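Local atomic coordinates of mannan endo-1,4-beta-mannosidase (Cryptopygus antarcticus, PDB entry 4OOU), a protein that hydrolyses internal beta-1,4-mannosidic linkages in mannans, galactomannans and glucomannans, releasing mainly mannobiose and mannotriose from short mannan oligosaccharides. Residues A[38-43]-A[325-330]. Sequence-based numbering, arbitrary orientation.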
ATOM      1  N   PHE A  38       4.398 -13.348  -7.054  1.00 34.60           N
ATOM      2  CA  PHE A  38       4.916 -12.789  -5.814  1.00 33.61           C
ATOM      3  C   PHE A  38       5.393 -11.377  -6.121  1.00 33.40           C
ATOM      4  O   PHE A  38       6.036 -11.172  -7.168  1.00 32.53           O
ATOM      5  CB  PHE A  38       6.077 -13.673  -5.363  1.00 32.97           C
ATOM      6  CG  PHE A  38       6.749 -13.225  -4.115  1.00 32.35           C
ATOM      7  CD1 PHE A  38       6.299 -13.650  -2.890  1.00 34.45           C
ATOM      8  CD2 PHE A  38       7.863 -12.424  -4.170  1.00 32.56           C
ATOM      9  CE1 PHE A  38       6.929 -13.251  -1.725  1.00 35.75           C
ATOM     10  CE2 PHE A  38       8.506 -12.034  -3.015  1.00 34.87           C
ATOM     11  CZ  PHE A  38       8.040 -12.448  -1.783  1.00 34.48           C
ATOM     12  N   LEU A  39       5.079 -10.403  -5.250  1.00 32.62           N
ATOM     13  CA  LEU A  39       5.481  -9.020  -5.520  1.00 33.31           C
ATOM     14  C   LEU A  39       6.841  -8.677  -4.866  1.00 37.59           C
ATOM     15  O   LEU A  39       6.961  -8.437  -3.650  1.00 36.71           O
ATOM     16  CB  LEU A  39       4.383  -8.027  -5.153  1.00 32.84           C
ATOM     17  CG  LEU A  39       3.091  -8.172  -5.979  1.00 35.20           C
ATOM     18  CD1 LEU A  39       2.017  -7.148  -5.619  1.00 32.71           C
ATOM     19  CD2 LEU A  39       3.389  -8.118  -7.479  1.00 36.57           C
ATOM     20  N   SER A  40       7.880  -8.678  -5.697  1.00 38.13           N
ATOM     21  CA  SER A  40       9.222  -8.447  -5.194  1.00 37.42           C
ATOM     22  C   SER A  40       9.719  -7.082  -5.633  1.00 36.90           C
ATOM     23  O   SER A  40       9.677  -6.755  -6.821  1.00 38.31           O
ATOM     24  CB  SER A  40      10.156  -9.525  -5.693  1.00 35.48           C
ATOM     25  OG  SER A  40      11.376  -9.402  -5.006  1.00 38.74           O
ATOM     26  N   GLY A  41      10.217  -6.295  -4.687  1.00 33.91           N
ATOM     27  CA  GLY A  41      10.525  -4.927  -4.976  1.00 32.56           C
ATOM     28  C   GLY A  41      10.648  -4.021  -3.786  1.00 33.96           C
ATOM     29  O   GLY A  41      10.979  -4.461  -2.688  1.00 40.07           O
ATOM     30  N   VAL A  42      10.387  -2.742  -4.014  1.00 35.18           N
ATOM     31  CA  VAL A  42      10.684  -1.699  -3.038  1.00 36.44           C
ATOM     32  C   VAL A  42       9.582  -0.660  -2.900  1.00 37.78           C
ATOM     33  O   VAL A  42       8.714  -0.494  -3.787  1.00 34.26           O
ATOM     34  CB  VAL A  42      11.952  -0.930  -3.441  1.00 34.85           C
ATOM     35  CG1 VAL A  42      13.023  -1.898  -3.895  1.00 38.24           C
ATOM     36  CG2 VAL A  42      11.679   0.046  -4.566  1.00 33.01           C
ATOM     37  N   ASN A  43       9.669   0.059  -1.791  1.00 36.96           N
ATOM     38  CA  ASN A  43       8.996   1.325  -1.644  1.00 38.21           C
ATOM     39  C   ASN A  43       9.930   2.425  -2.132  1.00 36.24           C
ATOM     40  O   ASN A  43      11.103   2.415  -1.766  1.00 33.71           O
ATOM     41  CB  ASN A  43       8.745   1.612  -0.179  1.00 38.64           C
ATOM     42  CG  ASN A  43       7.639   0.805   0.379  1.00 39.09           C
ATOM     43  OD1 ASN A  43       6.504   1.269   0.405  1.00 40.15           O
ATOM     44  ND2 ASN A  43       7.955  -0.391   0.878  1.00 40.04           N
ATOM     45  N   ASN A 325      18.086 -13.229   2.471  1.00 42.02           N
ATOM     46  CA  ASN A 325      17.397 -14.313   3.155  1.00 42.91           C
ATOM     47  C   ASN A 325      16.005 -13.863   3.560  1.00 40.50           C
ATOM     48  O   ASN A 325      15.076 -14.674   3.664  1.00 44.57           O
ATOM     49  CB  ASN A 325      18.214 -14.787   4.346  1.00 46.18           C
ATOM     50  CG  ASN A 325      19.629 -15.148   3.951  1.00 46.86           C
ATOM     51  OD1 ASN A 325      19.855 -15.849   2.954  1.00 50.95           O
ATOM     52  ND2 ASN A 325      20.589 -14.623   4.684  1.00 44.11           N
ATOM     53  N   LEU A 326      15.885 -12.558   3.778  1.00 37.95           N
ATOM     54  CA  LEU A 326      14.613 -11.890   4.037  1.00 36.00           C
ATOM     55  C   LEU A 326      13.687 -12.033   2.820  1.00 36.32           C
ATOM     56  O   LEU A 326      12.562 -12.499   2.947  1.00 31.73           O
ATOM     57  CB  LEU A 326      14.863 -10.402   4.385  1.00 35.31           C
ATOM     58  CG  LEU A 326      14.813  -9.981   5.868  1.00 36.84           C
ATOM     59  CD1 LEU A 326      14.816 -11.189   6.788  1.00 41.01           C
ATOM     60  CD2 LEU A 326      15.893  -9.000   6.307  1.00 33.51           C
ATOM     61  N   TYR A 327      14.176 -11.653   1.643  1.00 34.21           N
ATOM     62  CA  TYR A 327      13.399 -11.809   0.430  1.00 37.56           C
ATOM     63  C   TYR A 327      12.985 -13.268   0.291  1.00 40.52           C
ATOM     64  O   TYR A 327      11.788 -13.575   0.073  1.00 39.76           O
ATOM     65  CB  TYR A 327      14.167 -11.337  -0.811  1.00 37.51           C
ATOM     66  CG  TYR A 327      13.989  -9.858  -1.137  1.00 38.90           C
ATOM     67  CD1 TYR A 327      12.878  -9.426  -1.845  1.00 37.96           C
ATOM     68  CD2 TYR A 327      14.938  -8.903  -0.762  1.00 38.46           C
ATOM     69  CE1 TYR A 327      12.686  -8.100  -2.148  1.00 37.83           C
ATOM     70  CE2 TYR A 327      14.740  -7.567  -1.054  1.00 38.94           C
ATOM     71  CZ  TYR A 327      13.606  -7.178  -1.756  1.00 39.11           C
ATOM     72  OH  TYR A 327      13.368  -5.860  -2.094  1.00 40.31           O
ATOM     73  N   LYS A 328      13.974 -14.147   0.450  1.00 39.99           N
ATOM     74  CA  LYS A 328      13.774 -15.593   0.374  1.00 42.46           C
ATOM     75  C   LYS A 328      12.850 -16.159   1.454  1.00 37.86           C
ATOM     76  O   LYS A 328      12.084 -17.080   1.173  1.00 37.97           O
ATOM     77  CB  LYS A 328      15.117 -16.342   0.354  1.00 46.08           C
ATOM     78  CG  LYS A 328      15.565 -16.699  -1.067  1.00 51.67           C
ATOM     79  CD  LYS A 328      16.895 -17.440  -1.104  1.00 56.35           C
ATOM     80  CE  LYS A 328      18.049 -16.528  -0.714  1.00 55.12           C
ATOM     81  NZ  LYS A 328      19.347 -17.062  -1.202  1.00 60.31           N
ATOM     82  N   TYR A 329      12.903 -15.610   2.661  1.00 36.54           N
ATOM     83  CA  TYR A 329      12.048 -16.068   3.735  1.00 36.92           C
ATOM     84  C   TYR A 329      10.603 -15.794   3.358  1.00 34.84           C
ATOM     85  O   TYR A 329       9.771 -16.665   3.439  1.00 41.03           O
ATOM     86  CB  TYR A 329      12.405 -15.375   5.067  1.00 41.02           C
ATOM     87  CG  TYR A 329      11.588 -15.868   6.267  1.00 41.19           C
ATOM     88  CD1 TYR A 329      10.248 -15.529   6.418  1.00 41.52           C
ATOM     89  CD2 TYR A 329      12.167 -16.690   7.241  1.00 41.15           C
ATOM     90  CE1 TYR A 329       9.505 -15.979   7.519  1.00 42.66           C
ATOM     91  CE2 TYR A 329      11.439 -17.138   8.334  1.00 41.95           C
ATOM     92  CZ  TYR A 329      10.107 -16.791   8.474  1.00 41.56           C
ATOM     93  OH  TYR A 329       9.379 -17.258   9.560  1.00 42.92           O
ATOM     94  N   ALA A 330      10.326 -14.581   2.924  1.00 33.37           N
ATOM     95  CA  ALA A 330       8.992 -14.187   2.532  1.00 35.67           C
ATOM     96  C   ALA A 330       8.431 -15.052   1.391  1.00 38.88           C
ATOM     97  O   ALA A 330       7.267 -15.478   1.431  1.00 40.19           O
ATOM     98  CB  ALA A 330       8.992 -12.722   2.140  1.00 35.16           C
TER
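Y327 reaches from its helix to the strand and donates a hydrogen bond from its phenol OH to the carbonyl O of G41, 2.8 Å away. The hydroxyl stands 43° above the carbonyl plane, at a C=O...OH angle of 126°, while G41 O itself lies at the edge of the ring, near its plane. The CB of Y327 does not point straight at the strand, but the far end of the ring comes nearer to it. Beside this bond, S40 sets its OG, anti to the backbone N, against the CD1-CE1 side of the phenol, 3.4 Å from CE1, coming in obliquely. The G41 backbone takes angles at which a CB would collide with the carbonyl O of S40. A330, three residues after Y327 on the helix, meets F38. The F38 CG is anti to the backbone N, beside the carbonyl carbon, and the ring tip comes up to the helix, CZ 4.0 Å from A330 CB and CE1 3.9 Å from A330 O. All six touching residues are buried. Segment 325-330 of helix 323-332 runs roughly antiparallel to strand 39-43, at 147°, the axes approaching to 10.4 Å, as part of an outer helix packed on the parallel barrel of this family 5 TIM-barrel hydrolase. Strand 337-340 pairs with strand 35-43 and lies under the same helix, T340 touching Y327 and A338 touching A330. M360 of helix 353-361 touches Y327 and V42, L363 packs on F38 and S40, and Y331 meets the F38 ring edge-to-face.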